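Cellulosomal scaffoldin (PDB 2XBT) is a cellulosome scaffold whose family 3b carbohydrate-binding module, the part described here, probably binds cellulose. Local coordinates at residues L32-S43 with S95-A103. Residues are numbered along the deposited sequence; the frame is centred on the assembly and turned at random.
Sequences LQNTGSSTYDLS and SGTLGAAGA
Asn-34 reaches across to Gly-99 with its amide nitrogen, ND2 lying 2.9 Å from Gly-99 O, and the same ND2 donates to Ser-38 O at 2.7 Å. Ser-38 O lies in the amide plane, whereas Gly-99 O is tilted from it; both carbonyls are met from above their own planes, and both bonds are bent (142° and 136° at the hydrogen). With CG anti to the backbone N (chi1 170°), the amide is directed into the loop, where OD1 accepts from Gly-36 N in an Asx turn, and CG sits at the edge of the Tyr-40 ring, in its plane. Replacing Asn-34 by alanine removes ND2 and OD1, and the loop would probably be held less firmly, with Gly-99 O and Ser-38 O lacking this donor and Gly-36 N its acceptor. Beside this polar centre, Leu-98 CD1 lies 4.1 Å from both Leu-32 CG and Asn-34 CB, its CG meets Leu-42 CD2 at 3.8 Å, and its CB rests on Tyr-40 CB. Tyr-40 and Leu-98 form an antiparallel hydrogen-bonded pair, each backbone N donating to the other's O, while Leu-42 N donates to Gly-96 O. Further along, Ala-101 N bonds Gly-36 O at 3.0 Å. Leu-32 pairs with Val-111 in one sheet of the beta-sandwich, and the Tyr-40 ring meets Tyr-150 of the other edge-to-face. The chemistry thus illustrates how one buried carboxamide can shape a loop with two bonds and, with a third, tie it to the chain leaving strand 97-98.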
ATOM      1  N   LEU A  32      -3.937  -4.001  -6.916  1.00 18.84           N
ATOM      2  CA  LEU A  32      -3.372  -5.305  -6.670  1.00 19.15           C
ATOM      3  C   LEU A  32      -4.001  -6.257  -7.675  1.00 22.21           C
ATOM      4  O   LEU A  32      -5.223  -6.386  -7.715  1.00 21.39           O
ATOM      5  CB  LEU A  32      -3.635  -5.726  -5.225  1.00 19.44           C
ATOM      6  CG  LEU A  32      -3.214  -7.140  -4.793  1.00 22.47           C
ATOM      7  CD1 LEU A  32      -1.717  -7.400  -4.975  1.00 23.19           C
ATOM      8  CD2 LEU A  32      -3.634  -7.386  -3.344  1.00 23.46           C
ATOM      9  N   GLN A  33      -3.168  -6.898  -8.494  1.00 21.45           N
ATOM     10  CA  GLN A  33      -3.655  -7.784  -9.552  1.00 26.51           C
ATOM     11  C   GLN A  33      -3.321  -9.244  -9.276  1.00 28.09           C
ATOM     12  O   GLN A  33      -2.296  -9.563  -8.676  1.00 26.77           O
ATOM     13  CB  GLN A  33      -3.044  -7.401 -10.902  1.00 26.81           C
ATOM     14  CG  GLN A  33      -3.522  -6.092 -11.465  1.00 31.83           C
ATOM     15  CD  GLN A  33      -2.837  -5.740 -12.780  1.00 39.20           C
ATOM     16  OE1 GLN A  33      -1.688  -6.121 -13.017  1.00 37.03           O
ATOM     17  NE2 GLN A  33      -3.539  -5.007 -13.637  1.00 34.44           N
ATOM     18  N   ASN A  34      -4.192 -10.134  -9.730  1.00 25.62           N
ATOM     19  CA  ASN A  34      -3.896 -11.557  -9.707  1.00 25.10           C
ATOM     20  C   ASN A  34      -3.719 -11.959 -11.164  1.00 29.79           C
ATOM     21  O   ASN A  34      -4.639 -11.821 -11.957  1.00 24.40           O
ATOM     22  CB  ASN A  34      -5.042 -12.316  -9.037  1.00 25.41           C
ATOM     23  CG  ASN A  34      -4.928 -13.830  -9.185  1.00 24.82           C
ATOM     24  OD1 ASN A  34      -3.868 -14.359  -9.484  1.00 25.84           O
ATOM     25  ND2 ASN A  34      -6.034 -14.523  -8.969  1.00 24.10           N
ATOM     26  N   THR A  35      -2.525 -12.416 -11.522  1.00 26.00           N
ATOM     27  CA  THR A  35      -2.212 -12.717 -12.914  1.00 27.65           C
ATOM     28  C   THR A  35      -2.422 -14.190 -13.263  1.00 26.44           C
ATOM     29  O   THR A  35      -2.249 -14.593 -14.421  1.00 26.48           O
ATOM     30  CB  THR A  35      -0.742 -12.443 -13.204  1.00 28.17           C
ATOM     31  OG1 THR A  35       0.050 -13.305 -12.373  1.00 33.24           O
ATOM     32  CG2 THR A  35      -0.404 -10.993 -12.918  1.00 26.77           C
ATOM     33  N   GLY A  36      -2.768 -14.994 -12.265  1.00 28.52           N
ATOM     34  CA  GLY A  36      -2.869 -16.438 -12.447  1.00 32.01           C
ATOM     35  C   GLY A  36      -4.255 -17.014 -12.238  1.00 27.44           C
ATOM     36  O   GLY A  36      -5.251 -16.289 -12.234  1.00 28.46           O
ATOM     37  N   SER A  37      -4.322 -18.329 -12.046  1.00 27.16           N
ATOM     38  CA  SER A  37      -5.599 -19.027 -12.007  1.00 25.28           C
ATOM     39  C   SER A  37      -6.132 -19.334 -10.606  1.00 26.14           C
ATOM     40  O   SER A  37      -7.238 -19.853 -10.479  1.00 29.81           O
ATOM     41  CB  SER A  37      -5.510 -20.319 -12.826  1.00 31.35           C
ATOM     42  OG  SER A  37      -4.387 -21.070 -12.404  1.00 30.68           O
ATOM     43  N   SER A  38      -5.358 -19.025  -9.568  1.00 22.11           N
ATOM     44  CA  SER A  38      -5.833 -19.132  -8.188  1.00 25.56           C
ATOM     45  C   SER A  38      -6.805 -18.014  -7.826  1.00 25.59           C
ATOM     46  O   SER A  38      -6.963 -17.050  -8.571  1.00 28.34           O
ATOM     47  CB  SER A  38      -4.656 -19.070  -7.225  1.00 28.04           C
ATOM     48  OG  SER A  38      -3.678 -20.042  -7.548  1.00 31.63           O
ATOM     49  N   THR A  39      -7.451 -18.135  -6.672  1.00 23.30           N
ATOM     50  CA  THR A  39      -8.228 -17.035  -6.131  1.00 26.10           C
ATOM     51  C   THR A  39      -7.619 -16.695  -4.794  1.00 22.22           C
ATOM     52  O   THR A  39      -7.066 -17.562  -4.112  1.00 23.96           O
ATOM     53  CB  THR A  39      -9.695 -17.408  -5.888  1.00 27.96           C
ATOM     54  OG1 THR A  39      -9.759 -18.338  -4.808  1.00 34.80           O
ATOM     55  CG2 THR A  39     -10.334 -18.000  -7.148  1.00 28.47           C
ATOM     56  N   TYR A  40      -7.688 -15.420  -4.430  1.00 24.19           N
ATOM     57  CA  TYR A  40      -7.103 -14.950  -3.186  1.00 22.71           C
ATOM     58  C   TYR A  40      -8.163 -14.222  -2.342  1.00 22.63           C
ATOM     59  O   TYR A  40      -8.950 -13.436  -2.860  1.00 23.39           O
ATOM     60  CB  TYR A  40      -5.929 -14.011  -3.491  1.00 23.46           C
ATOM     61  CG  TYR A  40      -4.722 -14.706  -4.083  1.00 18.20           C
ATOM     62  CD1 TYR A  40      -3.799 -15.335  -3.263  1.00 20.43           C
ATOM     63  CD2 TYR A  40      -4.515 -14.745  -5.450  1.00 22.61           C
ATOM     64  CE1 TYR A  40      -2.680 -15.974  -3.789  1.00 21.84           C
ATOM     65  CE2 TYR A  40      -3.408 -15.382  -5.986  1.00 25.73           C
ATOM     66  CZ  TYR A  40      -2.498 -15.998  -5.148  1.00 22.44           C
ATOM     67  OH  TYR A  40      -1.403 -16.627  -5.689  1.00 27.07           O
ATOM     68  N   ASP A  41      -8.150 -14.485  -1.041  1.00 21.98           N
ATOM     69  CA  ASP A  41      -9.077 -13.873  -0.096  1.00 22.44           C
ATOM     70  C   ASP A  41      -8.510 -12.532   0.363  1.00 22.57           C
ATOM     71  O   ASP A  41      -7.464 -12.492   1.018  1.00 21.19           O
ATOM     72  CB  ASP A  41      -9.227 -14.798   1.115  1.00 23.69           C
ATOM     73  CG  ASP A  41     -10.268 -14.317   2.106  1.00 30.80           C
ATOM     74  OD1 ASP A  41     -10.724 -13.156   1.996  1.00 33.99           O
ATOM     75  OD2 ASP A  41     -10.630 -15.110   3.010  1.00 42.21           O
ATOM     76  N   LEU A  42      -9.198 -11.442   0.039  1.00 21.12           N
ATOM     77  CA  LEU A  42      -8.680 -10.120   0.363  1.00 21.31           C
ATOM     78  C   LEU A  42      -8.513  -9.894   1.859  1.00 22.81           C
ATOM     79  O   LEU A  42      -7.702  -9.066   2.268  1.00 21.24           O
ATOM     80  CB  LEU A  42      -9.537  -9.014  -0.239  1.00 22.19           C
ATOM     81  CG  LEU A  42      -9.471  -8.886  -1.756  1.00 21.69           C
ATOM     82  CD1 LEU A  42     -10.417  -7.786  -2.192  1.00 29.12           C
ATOM     83  CD2 LEU A  42      -8.035  -8.576  -2.187  1.00 25.19           C
ATOM     84  N   SER A  43      -9.266 -10.624   2.675  1.00 19.42           N
ATOM     85  CA  SER A  43      -9.156 -10.453   4.129  1.00 22.99           C
ATOM     86  C   SER A  43      -7.794 -10.910   4.648  1.00 23.70           C
ATOM     87  O   SER A  43      -7.425 -10.621   5.794  1.00 23.29           O
ATOM     88  CB  SER A  43     -10.273 -11.206   4.855  1.00 26.35           C
ATOM     89  OG  SER A  43     -10.038 -12.606   4.838  1.00 25.70           O
ATOM     90  N   SER A  95     -12.760  -7.702   3.216  1.00 26.94           N
ATOM     91  CA  SER A  95     -13.601  -8.733   2.632  1.00 32.87           C
ATOM     92  C   SER A  95     -13.439  -8.872   1.129  1.00 31.51           C
ATOM     93  O   SER A  95     -12.804  -8.047   0.480  1.00 30.22           O
ATOM     94  CB  SER A  95     -15.067  -8.431   2.931  1.00 35.77           C
ATOM     95  OG  SER A  95     -15.505  -7.301   2.191  1.00 38.60           O
ATOM     96  N   GLY A  96     -14.038  -9.919   0.571  1.00 29.37           N
ATOM     97  CA  GLY A  96     -14.059 -10.062  -0.868  1.00 26.89           C
ATOM     98  C   GLY A  96     -12.934 -10.938  -1.378  1.00 23.57           C
ATOM     99  O   GLY A  96     -12.057 -11.385  -0.632  1.00 21.69           O
ATOM    100  N   THR A  97     -12.961 -11.172  -2.679  1.00 24.57           N
ATOM    101  CA  THR A  97     -12.084 -12.147  -3.286  1.00 25.05           C
ATOM    102  C   THR A  97     -11.452 -11.586  -4.541  1.00 21.72           C
ATOM    103  O   THR A  97     -12.112 -10.928  -5.342  1.00 26.73           O
ATOM    104  CB  THR A  97     -12.902 -13.399  -3.671  1.00 30.79           C
ATOM    105  OG1 THR A  97     -13.422 -14.014  -2.480  1.00 37.35           O
ATOM    106  CG2 THR A  97     -12.047 -14.399  -4.421  1.00 29.48           C
ATOM    107  N   LEU A  98     -10.160 -11.827  -4.697  1.00 22.06           N
ATOM    108  CA  LEU A  98      -9.517 -11.641  -5.979  1.00 21.94           C
ATOM    109  C   LEU A  98      -9.707 -12.922  -6.769  1.00 23.26           C
ATOM    110  O   LEU A  98      -9.165 -13.965  -6.396  1.00 23.78           O
ATOM    111  CB  LEU A  98      -8.027 -11.379  -5.805  1.00 23.32           C
ATOM    112  CG  LEU A  98      -7.596  -9.933  -5.691  1.00 27.91           C
ATOM    113  CD1 LEU A  98      -6.102  -9.856  -5.999  1.00 23.08           C
ATOM    114  CD2 LEU A  98      -8.402  -9.042  -6.639  1.00 29.37           C
ATOM    115  N   GLY A  99     -10.494 -12.845  -7.831  1.00 24.09           N
ATOM    116  CA  GLY A  99     -10.780 -14.004  -8.656  1.00 23.80           C
ATOM    117  C   GLY A  99      -9.644 -14.339  -9.597  1.00 27.40           C
ATOM    118  O   GLY A  99      -8.651 -13.610  -9.686  1.00 22.80           O
ATOM    119  N   ALA A 100      -9.783 -15.458 -10.302  1.00 26.57           N
ATOM    120  CA  ALA A 100      -8.802 -15.841 -11.312  1.00 25.20           C
ATOM    121  C   ALA A 100      -8.790 -14.856 -12.471  1.00 24.87           C
ATOM    122  O   ALA A 100      -9.832 -14.364 -12.891  1.00 23.94           O
ATOM    123  CB  ALA A 100      -9.112 -17.220 -11.832  1.00 26.81           C
ATOM    124  N   ALA A 101      -7.600 -14.601 -13.002  1.00 24.27           N
ATOM    125  CA  ALA A 101      -7.456 -13.777 -14.194  1.00 24.23           C
ATOM    126  C   ALA A 101      -8.332 -14.337 -15.316  1.00 27.54           C
ATOM    127  O   ALA A 101      -8.312 -15.539 -15.592  1.00 26.16           O
ATOM    128  CB  ALA A 101      -5.983 -13.733 -14.624  1.00 26.91           C
ATOM    129  N   GLY A 102      -9.126 -13.464 -15.928  1.00 27.51           N
ATOM    130  CA  GLY A 102      -9.982 -13.838 -17.036  1.00 29.75           C
ATOM    131  C   GLY A 102     -11.354 -14.362 -16.644  1.00 32.59           C
ATOM    132  O   GLY A 102     -12.182 -14.621 -17.511  1.00 33.86           O
ATOM    133  N   ALA A 103     -11.611 -14.520 -15.350  1.00 29.49           N
ATOM    134  CA  ALA A 103     -12.911 -15.045 -14.917  1.00 30.17           C
ATOM    135  C   ALA A 103     -14.066 -14.082 -15.225  1.00 31.17           C
ATOM    136  O   ALA A 103     -13.876 -12.872 -15.301  1.00 30.33           O
ATOM    137  CB  ALA A 103     -12.887 -15.413 -13.427  1.00 28.97           C
TER
HETATM  138  O   HOH W   1      -6.487 -17.672 -14.880  1.00 27.51           O